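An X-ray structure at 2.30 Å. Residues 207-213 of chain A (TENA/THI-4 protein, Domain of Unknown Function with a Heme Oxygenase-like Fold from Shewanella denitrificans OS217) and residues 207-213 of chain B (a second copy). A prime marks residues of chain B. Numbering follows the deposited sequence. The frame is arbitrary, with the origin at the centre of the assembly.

Chain A, residues 207-213: LVLTARI
Chain B (207-213) LVLTARI

Residues 207-213 of both copies are helical, each a segment of a longer helix, and an exact two-fold axis relates them. The helix axes approach to 14.8 Å with 129° between their N-to-C directions, so side chains alone bridge the gap; the nearest CA atoms are those of Leu209 and Leu209′, 11.2 Å apart. Leu207 (chi1 t, chi2 p) lies out of reach, its O accepting from Ala211 N at 2.9 Å. The CA-to-CB bond of Val208 (chi1 t) points toward the partner, and Val208 CG1 sits 4.2 Å from Arg212′ NH1, at the guanidinium edge. The CA-to-CB bond of Leu209 (chi1 m, chi2 t) runs sideways, yet the side chain's end comes nearer, placing Leu209 CD2 3.8 Å from Arg212′ NH2 in van der Waals contact. Thr210 (chi1 m) and Ala211 do not reach chain B. Arg212 N donates to Val208 O at 3.2 Å and weakly to Leu209 O at 3.3 Å. The CA-to-CB bond of Arg212 points toward chain B (chi1 -60°, chi2 -146°, chi3 -48°, chi4 144°), and this residue dominates the contact: Arg212 CD lies 3.8 Å from Arg212′ NH1, and Arg212 NE 4.3 Å from the same NH1, bringing like charges together. Arg212′ NE lies over one face of the Arg212 guanidinium. Ile213 (chi1 m, chi2 t) is buried and out of reach; Ile213 N bonds Thr210 O at 3.1 Å. No hydrogen bond joins the stretches, which bury 197 Å².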

# COMPACT_ATOMS: atom_id res chain seq x y z
N LEU A 207 15.04 7.77 -17.02
CA LEU A 207 16.31 7.69 -17.75
C LEU A 207 17.37 8.55 -17.07
O LEU A 207 18.52 8.13 -16.96
CB LEU A 207 16.09 8.08 -19.22
CG LEU A 207 17.28 7.97 -20.20
CD1 LEU A 207 18.01 6.66 -20.07
CD2 LEU A 207 16.81 8.18 -21.63
N VAL A 208 17.00 9.74 -16.61
CA VAL A 208 17.91 10.58 -15.81
C VAL A 208 18.40 9.81 -14.57
O VAL A 208 19.59 9.78 -14.24
CB VAL A 208 17.21 11.90 -15.37
CG1 VAL A 208 18.01 12.63 -14.26
CG2 VAL A 208 16.97 12.82 -16.59
N LEU A 209 17.47 9.14 -13.89
CA LEU A 209 17.81 8.38 -12.69
C LEU A 209 18.65 7.13 -12.98
O LEU A 209 19.52 6.77 -12.19
CB LEU A 209 16.55 8.02 -11.91
CG LEU A 209 15.78 9.17 -11.27
CD1 LEU A 209 14.71 8.57 -10.39
CD2 LEU A 209 16.68 10.13 -10.45
N THR A 210 18.40 6.49 -14.12
CA THR A 210 19.19 5.34 -14.54
C THR A 210 20.62 5.80 -14.86
O THR A 210 21.57 5.12 -14.54
CB THR A 210 18.56 4.61 -15.76
OG1 THR A 210 17.20 4.26 -15.46
CG2 THR A 210 19.33 3.34 -16.10
N ALA A 211 20.78 6.99 -15.45
CA ALA A 211 22.11 7.53 -15.75
C ALA A 211 22.91 7.79 -14.48
O ALA A 211 24.11 7.61 -14.49
CB ALA A 211 22.00 8.80 -16.59
N ARG A 212 22.25 8.20 -13.39
CA ARG A 212 22.93 8.43 -12.12
C ARG A 212 23.52 7.14 -11.55
O ARG A 212 24.44 7.20 -10.75
CB ARG A 212 22.00 9.05 -11.07
CG ARG A 212 21.39 10.43 -11.45
CD ARG A 212 21.23 11.29 -10.19
NE ARG A 212 20.60 10.47 -9.22
CZ ARG A 212 20.80 10.44 -7.91
NH1 ARG A 212 21.65 11.23 -7.30
NH2 ARG A 212 20.12 9.54 -7.22
N ILE A 213 22.98 5.99 -11.94
CA ILE A 213 23.50 4.69 -11.51
C ILE A 213 24.92 4.50 -12.06
O ILE A 213 25.82 4.05 -11.35
CB ILE A 213 22.57 3.52 -11.93
CG1 ILE A 213 21.21 3.63 -11.20
CG2 ILE A 213 23.20 2.18 -11.63
CD1 ILE A 213 20.21 2.49 -11.53
N LEU B 207 19.47 13.91 1.86
CA LEU B 207 20.14 15.21 1.74
C LEU B 207 20.72 15.39 0.33
O LEU B 207 20.63 16.46 -0.24
CB LEU B 207 21.21 15.36 2.84
CG LEU B 207 21.97 16.69 2.96
CD1 LEU B 207 21.05 17.89 2.90
CD2 LEU B 207 22.80 16.72 4.23
N VAL B 208 21.31 14.33 -0.22
CA VAL B 208 21.77 14.35 -1.62
C VAL B 208 20.60 14.70 -2.56
O VAL B 208 20.71 15.54 -3.46
CB VAL B 208 22.39 12.98 -2.03
CG1 VAL B 208 22.56 12.87 -3.56
CG2 VAL B 208 23.73 12.75 -1.29
N LEU B 209 19.46 14.06 -2.33
CA LEU B 209 18.28 14.30 -3.17
C LEU B 209 17.67 15.69 -2.98
O LEU B 209 17.17 16.29 -3.93
CB LEU B 209 17.23 13.21 -2.93
CG LEU B 209 17.59 11.80 -3.39
CD1 LEU B 209 16.34 10.95 -3.26
CD2 LEU B 209 18.13 11.74 -4.84
N THR B 210 17.73 16.21 -1.75
CA THR B 210 17.26 17.56 -1.47
C THR B 210 18.17 18.58 -2.18
O THR B 210 17.70 19.56 -2.71
CB THR B 210 17.19 17.85 0.05
OG1 THR B 210 16.39 16.84 0.70
CG2 THR B 210 16.57 19.22 0.33
N ALA B 211 19.47 18.30 -2.23
CA ALA B 211 20.41 19.19 -2.93
C ALA B 211 20.12 19.25 -4.43
O ALA B 211 20.30 20.30 -5.03
CB ALA B 211 21.86 18.76 -2.68
N ARG B 212 19.68 18.15 -5.03
CA ARG B 212 19.33 18.12 -6.45
C ARG B 212 18.15 19.05 -6.76
O ARG B 212 17.99 19.47 -7.89
CB ARG B 212 19.00 16.72 -6.94
CG ARG B 212 20.14 15.67 -6.80
CD ARG B 212 20.09 14.67 -7.96
NE ARG B 212 18.74 14.25 -8.06
CZ ARG B 212 18.04 13.97 -9.15
NH1 ARG B 212 18.55 14.03 -10.36
NH2 ARG B 212 16.76 13.64 -8.98
N ILE B 213 17.31 19.33 -5.76
CA ILE B 213 16.18 20.24 -5.93
C ILE B 213 16.71 21.66 -6.23
O ILE B 213 16.19 22.34 -7.10
CB ILE B 213 15.25 20.24 -4.69
CG1 ILE B 213 14.58 18.85 -4.52
CG2 ILE B 213 14.19 21.31 -4.80
CD1 ILE B 213 13.60 18.75 -3.33